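Local coordinates for protein Cfl (Pectobacterium brasiliense, PDB 7A9J) that probably activates carboxylic acids such as coronafacic acid in an ATP-dependent reaction and joins them to amines as amides, at residues R74-M79 with V98-S103; I183-Y188 with I199-K204. The protein carries 1 engineered substitution. One frame throughout, in Å; residues are numbered along the deposited sequence.

Contact 1 (R74-M79 with V98-S103); sequences RISIHM and VFVPLS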
ATOM      1  N   ARG A  74      -0.537  -7.483  24.341  1.00 39.39           N
ATOM      2  CA  ARG A  74      -0.237  -6.700  23.144  1.00 40.39           C
ATOM      3  C   ARG A  74       1.271  -6.517  23.034  1.00 32.01           C
ATOM      4  O   ARG A  74       1.929  -6.121  23.985  1.00 37.29           O
ATOM      5  CB  ARG A  74      -0.987  -5.359  23.173  1.00 39.44           C
ATOM      6  CG  ARG A  74      -2.488  -5.660  23.345  1.00 44.36           C
ATOM      7  CD  ARG A  74      -3.281  -4.444  23.329  1.00 45.27           C
ATOM      8  NE  ARG A  74      -4.705  -4.685  23.458  1.00 56.35           N
ATOM      9  CZ  ARG A  74      -5.592  -3.691  23.506  1.00 63.32           C
ATOM     10  NH1 ARG A  74      -5.156  -2.436  23.447  1.00 58.57           N
ATOM     11  NH2 ARG A  74      -6.894  -3.936  23.635  1.00 60.85           N
ATOM     12  N   ILE A  75       1.809  -6.806  21.855  1.00 31.55           N
ATOM     13  CA  ILE A  75       3.230  -6.714  21.595  1.00 30.46           C
ATOM     14  C   ILE A  75       3.454  -5.691  20.490  1.00 30.56           C
ATOM     15  O   ILE A  75       2.957  -5.870  19.371  1.00 31.81           O
ATOM     16  CB  ILE A  75       3.800  -8.065  21.147  1.00 34.20           C
ATOM     17  CG1 ILE A  75       3.409  -9.149  22.139  1.00 37.56           C
ATOM     18  CG2 ILE A  75       5.339  -7.938  20.999  1.00 33.99           C
ATOM     19  CD1 ILE A  75       4.159 -10.458  21.830  1.00 41.91           C
ATOM     20  N   SER A  76       4.201  -4.623  20.798  1.00 33.22           N
ATOM     21  CA  SER A  76       4.598  -3.655  19.767  1.00 32.25           C
ATOM     22  C   SER A  76       5.790  -4.209  18.999  1.00 36.68           C
ATOM     23  O   SER A  76       6.724  -4.732  19.600  1.00 31.26           O
ATOM     24  CB  SER A  76       4.964  -2.318  20.403  1.00 34.92           C
ATOM     25  OG  SER A  76       3.800  -1.649  20.821  1.00 37.92           O
ATOM     26  N   ILE A  77       5.749  -4.109  17.670  1.00 30.63           N
ATOM     27  CA  ILE A  77       6.772  -4.686  16.812  1.00 31.58           C
ATOM     28  C   ILE A  77       7.346  -3.557  15.977  1.00 32.34           C
ATOM     29  O   ILE A  77       6.601  -2.768  15.371  1.00 31.30           O
ATOM     30  CB  ILE A  77       6.202  -5.794  15.902  1.00 29.47           C
ATOM     31  CG1 ILE A  77       5.591  -6.911  16.757  1.00 35.55           C
ATOM     32  CG2 ILE A  77       7.337  -6.397  15.090  1.00 31.76           C
ATOM     33  CD1 ILE A  77       5.002  -8.050  15.937  1.00 38.41           C
ATOM     34  N   HIS A  78       8.651  -3.503  15.908  1.00 30.18           N
ATOM     35  CA  HIS A  78       9.241  -2.256  15.409  1.00 32.57           C
ATOM     36  C   HIS A  78      10.561  -2.651  14.737  1.00 40.86           C
ATOM     37  O   HIS A  78      11.617  -2.580  15.341  1.00 33.35           O
ATOM     38  CB  HIS A  78       9.419  -1.283  16.575  1.00 34.64           C
ATOM     39  CG  HIS A  78       9.918   0.089  16.208  1.00 33.03           C
ATOM     40  ND1 HIS A  78      10.865   0.746  16.982  1.00 35.62           N
ATOM     41  CD2 HIS A  78       9.528   0.982  15.254  1.00 32.01           C
ATOM     42  CE1 HIS A  78      11.080   1.950  16.482  1.00 37.96           C
ATOM     43  NE2 HIS A  78      10.255   2.138  15.464  1.00 34.09           N
ATOM     44  N   MET A  79      10.487  -3.102  13.476  1.00 31.26           N
ATOM     45  CA  MET A  79      11.698  -3.580  12.815  1.00 32.38           C
ATOM     46  C   MET A  79      11.580  -3.530  11.289  1.00 32.73           C
ATOM     47  O   MET A  79      10.475  -3.462  10.716  1.00 31.53           O
ATOM     48  CB  MET A  79      12.057  -4.989  13.283  1.00 43.78           C
ATOM     49  CG  MET A  79      11.155  -6.059  12.917  1.00 42.36           C
ATOM     50  SD  MET A  79      11.771  -7.745  13.499  1.00 37.14           S
ATOM     51  CE  MET A  79      12.037  -7.517  15.268  1.00 45.21           C
ATOM     52  N   VAL A  98      -1.527 -10.211  20.564  1.00 32.43           N
ATOM     53  CA  VAL A  98      -1.970  -9.167  19.642  1.00 32.92           C
ATOM     54  C   VAL A  98      -0.750  -8.392  19.162  1.00 32.71           C
ATOM     55  O   VAL A  98      -0.025  -7.796  19.966  1.00 36.46           O
ATOM     56  CB  VAL A  98      -2.966  -8.259  20.369  1.00 33.76           C
ATOM     57  CG1 VAL A  98      -3.417  -7.070  19.483  1.00 32.85           C
ATOM     58  CG2 VAL A  98      -4.135  -9.087  20.856  1.00 33.42           C
ATOM     59  N   PHE A  99      -0.487  -8.396  17.859  1.00 28.78           N
ATOM     60  CA  PHE A  99       0.686  -7.651  17.432  1.00 30.53           C
ATOM     61  C   PHE A  99       0.319  -6.257  16.941  1.00 29.28           C
ATOM     62  O   PHE A  99      -0.749  -6.046  16.365  1.00 29.01           O
ATOM     63  CB  PHE A  99       1.513  -8.369  16.377  1.00 29.97           C
ATOM     64  CG  PHE A  99       0.775  -8.775  15.118  1.00 31.04           C
ATOM     65  CD1 PHE A  99       0.932  -8.019  13.955  1.00 32.39           C
ATOM     66  CD2 PHE A  99       0.027  -9.949  15.073  1.00 33.80           C
ATOM     67  CE1 PHE A  99       0.337  -8.397  12.747  1.00 32.40           C
ATOM     68  CE2 PHE A  99      -0.600 -10.352  13.847  1.00 32.36           C
ATOM     69  CZ  PHE A  99      -0.438  -9.531  12.689  1.00 35.23           C
ATOM     70  N   VAL A 100       1.210  -5.314  17.225  1.00 28.42           N
ATOM     71  CA  VAL A 100       0.963  -3.873  16.992  1.00 27.66           C
ATOM     72  C   VAL A 100       2.162  -3.357  16.206  1.00 31.99           C
ATOM     73  O   VAL A 100       3.157  -2.924  16.796  1.00 30.95           O
ATOM     74  CB  VAL A 100       0.782  -3.081  18.300  1.00 29.68           C
ATOM     75  CG1 VAL A 100       0.365  -1.618  17.966  1.00 30.03           C
ATOM     76  CG2 VAL A 100      -0.241  -3.738  19.204  1.00 32.11           C
ATOM     77  N   PRO A 101       2.117  -3.395  14.873  1.00 30.29           N
ATOM     78  CA  PRO A 101       3.261  -2.963  14.083  1.00 29.34           C
ATOM     79  C   PRO A 101       3.439  -1.443  14.168  1.00 29.61           C
ATOM     80  O   PRO A 101       2.463  -0.660  14.105  1.00 35.48           O
ATOM     81  CB  PRO A 101       2.910  -3.419  12.660  1.00 34.25           C
ATOM     82  CG  PRO A 101       1.663  -4.253  12.777  1.00 33.88           C
ATOM     83  CD  PRO A 101       1.017  -3.974  14.077  1.00 28.77           C
ATOM     84  N   LEU A 102       4.681  -1.025  14.399  1.00 32.28           N
ATOM     85  CA  LEU A 102       5.037   0.392  14.526  1.00 32.78           C
ATOM     86  C   LEU A 102       5.794   0.820  13.281  1.00 30.79           C
ATOM     87  O   LEU A 102       6.940   0.414  13.076  1.00 34.22           O
ATOM     88  CB  LEU A 102       5.893   0.671  15.761  1.00 33.96           C
ATOM     89  CG  LEU A 102       5.258   0.197  17.057  1.00 36.87           C
ATOM     90  CD1 LEU A 102       6.249   0.367  18.245  1.00 38.47           C
ATOM     91  CD2 LEU A 102       3.953   0.920  17.264  1.00 43.03           C
ATOM     92  N   SER A 103       5.164   1.696  12.492  1.00 32.76           N
ATOM     93  CA  SER A 103       5.690   2.053  11.194  1.00 34.98           C
ATOM     94  C   SER A 103       7.072   2.687  11.336  1.00 33.90           C
ATOM     95  O   SER A 103       7.368   3.382  12.311  1.00 35.12           O
ATOM     96  CB  SER A 103       4.702   3.051  10.510  1.00 34.66           C
ATOM     97  OG  SER A 103       5.380   3.953   9.669  1.00 38.56           O
TER
HETATM   98  O   HOH W   1       9.850   4.345  13.702  1.00 39.02           O

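Contact 2 (I183-Y188 with I199-K204); sequences IASIFY and IVYSQK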
ATOM      1  N   ILE A 183      -9.097 -11.015  19.223  1.00 31.63           N
ATOM      2  CA  ILE A 183      -8.239 -10.002  18.615  1.00 34.24           C
ATOM      3  C   ILE A 183      -6.943 -10.619  18.161  1.00 37.21           C
ATOM      4  O   ILE A 183      -6.321 -11.429  18.867  1.00 37.16           O
ATOM      5  CB  ILE A 183      -7.937  -8.844  19.576  1.00 37.60           C
ATOM      6  CG1 ILE A 183      -9.219  -8.217  20.038  1.00 39.38           C
ATOM      7  CG2 ILE A 183      -7.000  -7.803  18.888  1.00 34.49           C
ATOM      8  CD1 ILE A 183      -9.060  -7.378  21.272  1.00 44.35           C
ATOM      9  N   ALA A 184      -6.539 -10.250  16.957  1.00 34.15           N
ATOM     10  CA  ALA A 184      -5.251 -10.634  16.406  1.00 33.76           C
ATOM     11  C   ALA A 184      -4.240  -9.508  16.337  1.00 32.11           C
ATOM     12  O   ALA A 184      -3.055  -9.749  16.582  1.00 34.77           O
ATOM     13  CB  ALA A 184      -5.438 -11.219  15.015  1.00 35.11           C
ATOM     14  N   SER A 185      -4.660  -8.284  15.966  1.00 29.93           N
ATOM     15  CA  SER A 185      -3.685  -7.227  15.752  1.00 32.91           C
ATOM     16  C   SER A 185      -4.389  -5.872  15.815  1.00 31.95           C
ATOM     17  O   SER A 185      -5.626  -5.775  15.828  1.00 30.48           O
ATOM     18  CB  SER A 185      -2.987  -7.400  14.398  1.00 32.23           C
ATOM     19  OG  SER A 185      -3.939  -7.130  13.395  1.00 35.04           O
ATOM     20  N   ILE A 186      -3.585  -4.831  15.991  1.00 29.61           N
ATOM     21  CA  ILE A 186      -4.082  -3.459  15.963  1.00 31.60           C
ATOM     22  C   ILE A 186      -3.218  -2.723  14.973  1.00 35.22           C
ATOM     23  O   ILE A 186      -2.002  -2.648  15.163  1.00 29.54           O
ATOM     24  CB  ILE A 186      -4.012  -2.773  17.341  1.00 31.10           C
ATOM     25  CG1 ILE A 186      -4.869  -3.491  18.359  1.00 32.66           C
ATOM     26  CG2 ILE A 186      -4.576  -1.313  17.179  1.00 32.90           C
ATOM     27  CD1 ILE A 186      -4.637  -3.003  19.824  1.00 39.27           C
ATOM     28  N   PHE A 187      -3.838  -2.164  13.928  1.00 31.73           N
ATOM     29  CA  PHE A 187      -3.116  -1.497  12.849  1.00 34.49           C
ATOM     30  C   PHE A 187      -3.457  -0.016  12.934  1.00 35.03           C
ATOM     31  O   PHE A 187      -4.600   0.385  12.645  1.00 35.13           O
ATOM     32  CB  PHE A 187      -3.526  -2.068  11.487  1.00 32.98           C
ATOM     33  CG  PHE A 187      -3.077  -3.470  11.204  1.00 32.15           C
ATOM     34  CD1 PHE A 187      -2.063  -4.119  11.928  1.00 30.91           C
ATOM     35  CD2 PHE A 187      -3.673  -4.163  10.153  1.00 31.90           C
ATOM     36  CE1 PHE A 187      -1.663  -5.452  11.610  1.00 32.12           C
ATOM     37  CE2 PHE A 187      -3.282  -5.421   9.831  1.00 30.54           C
ATOM     38  CZ  PHE A 187      -2.231  -6.107  10.562  1.00 30.35           C
ATOM     39  N   TYR A 188      -2.480   0.801  13.339  1.00 33.28           N
ATOM     40  CA  TYR A 188      -2.732   2.221  13.565  1.00 34.17           C
ATOM     41  C   TYR A 188      -2.688   2.960  12.233  1.00 39.38           C
ATOM     42  O   TYR A 188      -1.773   2.744  11.439  1.00 40.78           O
ATOM     43  CB  TYR A 188      -1.710   2.828  14.523  1.00 35.82           C
ATOM     44  CG  TYR A 188      -2.107   2.642  15.971  1.00 33.92           C
ATOM     45  CD1 TYR A 188      -1.621   1.524  16.686  1.00 33.04           C
ATOM     46  CD2 TYR A 188      -2.973   3.498  16.612  1.00 35.18           C
ATOM     47  CE1 TYR A 188      -2.007   1.314  18.014  1.00 37.46           C
ATOM     48  CE2 TYR A 188      -3.348   3.284  17.934  1.00 38.82           C
ATOM     49  CZ  TYR A 188      -2.848   2.150  18.610  1.00 35.33           C
ATOM     50  OH  TYR A 188      -3.184   1.919  19.942  1.00 40.05           O
ATOM     51  N   ILE A 199      -6.940   0.396  14.379  1.00 33.62           N
ATOM     52  CA  ILE A 199      -7.956  -0.444  13.753  1.00 36.87           C
ATOM     53  C   ILE A 199      -7.731  -1.872  14.221  1.00 31.93           C
ATOM     54  O   ILE A 199      -6.642  -2.426  14.080  1.00 31.01           O
ATOM     55  CB  ILE A 199      -7.890  -0.358  12.225  1.00 33.07           C
ATOM     56  CG1 ILE A 199      -8.006   1.109  11.771  1.00 34.27           C
ATOM     57  CG2 ILE A 199      -8.953  -1.235  11.611  1.00 37.37           C
ATOM     58  CD1 ILE A 199      -9.264   1.791  12.255  1.00 41.59           C
ATOM     59  N   VAL A 200      -8.759  -2.460  14.806  1.00 32.47           N
ATOM     60  CA  VAL A 200      -8.622  -3.753  15.465  1.00 33.08           C
ATOM     61  C   VAL A 200      -9.082  -4.826  14.496  1.00 31.24           C
ATOM     62  O   VAL A 200     -10.216  -4.788  14.014  1.00 33.96           O
ATOM     63  CB  VAL A 200      -9.424  -3.800  16.772  1.00 32.35           C
ATOM     64  CG1 VAL A 200      -9.242  -5.185  17.455  1.00 36.82           C
ATOM     65  CG2 VAL A 200      -8.927  -2.665  17.688  1.00 33.08           C
ATOM     66  N   TYR A 201      -8.209  -5.787  14.257  1.00 32.66           N
ATOM     67  CA  TYR A 201      -8.478  -6.993  13.460  1.00 28.79           C
ATOM     68  C   TYR A 201      -8.635  -8.180  14.393  1.00 29.05           C
ATOM     69  O   TYR A 201      -7.801  -8.364  15.289  1.00 32.80           O
ATOM     70  CB  TYR A 201      -7.300  -7.334  12.575  1.00 29.78           C
ATOM     71  CG  TYR A 201      -7.192  -6.508  11.321  1.00 29.83           C
ATOM     72  CD1 TYR A 201      -7.211  -5.125  11.363  1.00 34.16           C
ATOM     73  CD2 TYR A 201      -6.960  -7.150  10.108  1.00 31.83           C
ATOM     74  CE1 TYR A 201      -7.107  -4.377  10.202  1.00 36.07           C
ATOM     75  CE2 TYR A 201      -6.804  -6.417   8.932  1.00 31.95           C
ATOM     76  CZ  TYR A 201      -6.839  -5.040   8.995  1.00 31.09           C
ATOM     77  OH  TYR A 201      -6.664  -4.273   7.841  1.00 34.55           O
ATOM     78  N   SER A 202      -9.680  -8.986  14.176  1.00 29.72           N
ATOM     79  CA  SER A 202      -9.706 -10.316  14.772  1.00 30.96           C
ATOM     80  C   SER A 202      -8.940 -11.311  13.900  1.00 28.96           C
ATOM     81  O   SER A 202      -8.461 -10.988  12.804  1.00 28.94           O
ATOM     82  CB  SER A 202     -11.147 -10.785  14.970  1.00 35.41           C
ATOM     83  OG  SER A 202     -11.728 -11.005  13.692  1.00 32.73           O
ATOM     84  N   GLN A 203      -8.746 -12.520  14.464  1.00 31.36           N
ATOM     85  CA  GLN A 203      -8.276 -13.636  13.652  1.00 31.95           C
ATOM     86  C   GLN A 203      -9.095 -13.758  12.368  1.00 29.21           C
ATOM     87  O   GLN A 203      -8.525 -13.944  11.277  1.00 31.02           O
ATOM     88  CB  GLN A 203      -8.292 -14.933  14.477  1.00 30.72           C
ATOM     89  CG  GLN A 203      -7.314 -14.897  15.669  1.00 33.56           C
ATOM     90  CD  GLN A 203      -5.892 -15.333  15.282  1.00 37.73           C
ATOM     91  OE1 GLN A 203      -5.652 -15.766  14.165  1.00 38.06           O
ATOM     92  NE2 GLN A 203      -4.953 -15.259  16.251  1.00 35.71           N
ATOM     93  N   LYS A 204     -10.422 -13.628  12.471  1.00 32.17           N
ATOM     94  CA  LYS A 204     -11.273 -13.691  11.285  1.00 32.42           C
ATOM     95  C   LYS A 204     -11.034 -12.524  10.320  1.00 31.57           C
ATOM     96  O   LYS A 204     -11.010 -12.747   9.101  1.00 30.29           O
ATOM     97  CB  LYS A 204     -12.754 -13.742  11.673  1.00 36.56           C
ATOM     98  CG  LYS A 204     -13.662 -13.987  10.453  1.00 35.46           C
ATOM     99  CD  LYS A 204     -15.150 -14.151  10.872  1.00 45.00           C
ATOM    100  CE  LYS A 204     -16.040 -14.606   9.693  1.00 54.05           C
ATOM    101  NZ  LYS A 204     -15.867 -13.819   8.441  1.00 47.43           N
TER
HETATM  102  O   HOH W   2      -4.688 -13.575  18.229  1.00 42.54           O

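Contact 1 (R74-M79 with V98-S103)
Ile77 turns CG1 beside its backbone N and keeps the chain extended beyond it (chi2 180°), which sends CD1 across to Phe99 CB, 3.5 Å away; the two side chains meet at a slant, and the phenyl ring then runs off from strand 74-78. One residue further on, His78 swings CG anti to its backbone N (chi1 -176°), so that its side chain and that of Leu102 cross at about a right angle. Its CD2 comes edge-on, in the ring plane, to 3.4 Å from Leu102 O. A water in the same plane lies 2.9 Å from His78 NE2 and donates to Ser103 O at 3.0 Å, while ND1 bonds to Tyr123 OH, so both ring nitrogens are occupied and the ring's rotation is fixed. From Arg74 and Val98 to Ile77 and Pro101 the backbones pair in parallel. Ile75 N bonds to Val98 O at 2.8 Å and nearly straight (171°), and Leu102 N meets Ile77 O at 2.8 Å, with two further bonds through Val100. These strands are the two arms of a beta-alpha-beta unit whose helix, 83-95, crosses between them; strand 98-101 is an outermost strand of a five-stranded parallel sheet. Ile75, Ile77, Phe99 and Pro101 share one face, where branched, apolar Ile77 suits the packing against Leu85 and Tyr89 of that helix. Pro101 fits because this register asks no N-H of it. Arg74, Ser76, Val98 and Val100 occupy the other face. There the aliphatic part of Arg74 runs alongside Val98, CG to CB 4.0 Å, carrying its guanidinium to Ser118 O and the ring of Trp390. Small Ser76 lets Leu102 CD1 approach its CB to 3.7 Å, with Leu102 also packing on helix 108-117, and turns its hydroxyl to Ser120.

Contact 2 (I183-Y188 with I199-K204)
Phe187 and Tyr201 meet edge-to-face, though tilted: the edge of Phe187 is directed at the face of Tyr201, with ring centroids 4.5 Å apart and planes inclined at 54°. Phe187 CD2 makes the closest touch, 3.4 Å from Tyr201 CE1. Ser185 lies on the same side of the sheet, its OG over a face of the Phe187 ring and 3.5 Å from Tyr201 CB; a small side chain suits this place, yet this buried hydroxyl has no polar partner in the model. Ile183 CG2 packs on Val200 CG1, and Ile186 lies alongside Val200, beta-branched residues well suited to a strand. The backbone sets these positions. Tyr201 O accepts two bonds, from Ala184 N at 2.8 Å and from Ser185 N at 3.2 Å, because Ala184 departs from strand conformation (psi -40°). The methyl of Ala184 is compact enough to sit against the start of helix 203-214. Gln203, bent at chi2 (-86°), presents NE2 to a water at 2.6 Å that in turn donates to Ile183 O at 2.8 Å. Farther out, Ser202 is the N-cap of the helix, with Thr205 OG1 bonding back to its N. Tyr201 OH bonds to Gly340 O, and the Tyr201 side chain lies about 4 Å from the bound 6-ethyl-1-oxo-indene-4-carboxylic acid. Together this is an antiparallel beta hairpin with a classic bulge; its connection, largely unmodelled, carries by sequence the Ser/Thr/Gly-rich, P-loop-like signature of AMP-binding enzymes, and Tyr201 puts the hairpin beside the acid pocket.

Overall arrangement
From the N terminus, contact 1 comes first: strand 74-78 leads through helix 83-95 to strand 98-101, closing a beta-alpha-beta loop. The chain then completes the parallel sheet before contact 2 closes the shorter hairpin loop between 183-188 and 199-204. The loops thus follow in series, neither nesting nor crossing. In space their centres are only 11 Å apart, and they join through the outer edge of strand 98-101, where Phe99 N and O probably bond to Ala184 O and Ile186 N. This seam probably links the parallel sheet of contact 1 to the antiparallel one begun by contact 2, which continues through strand 388-390 and borders the acid pocket.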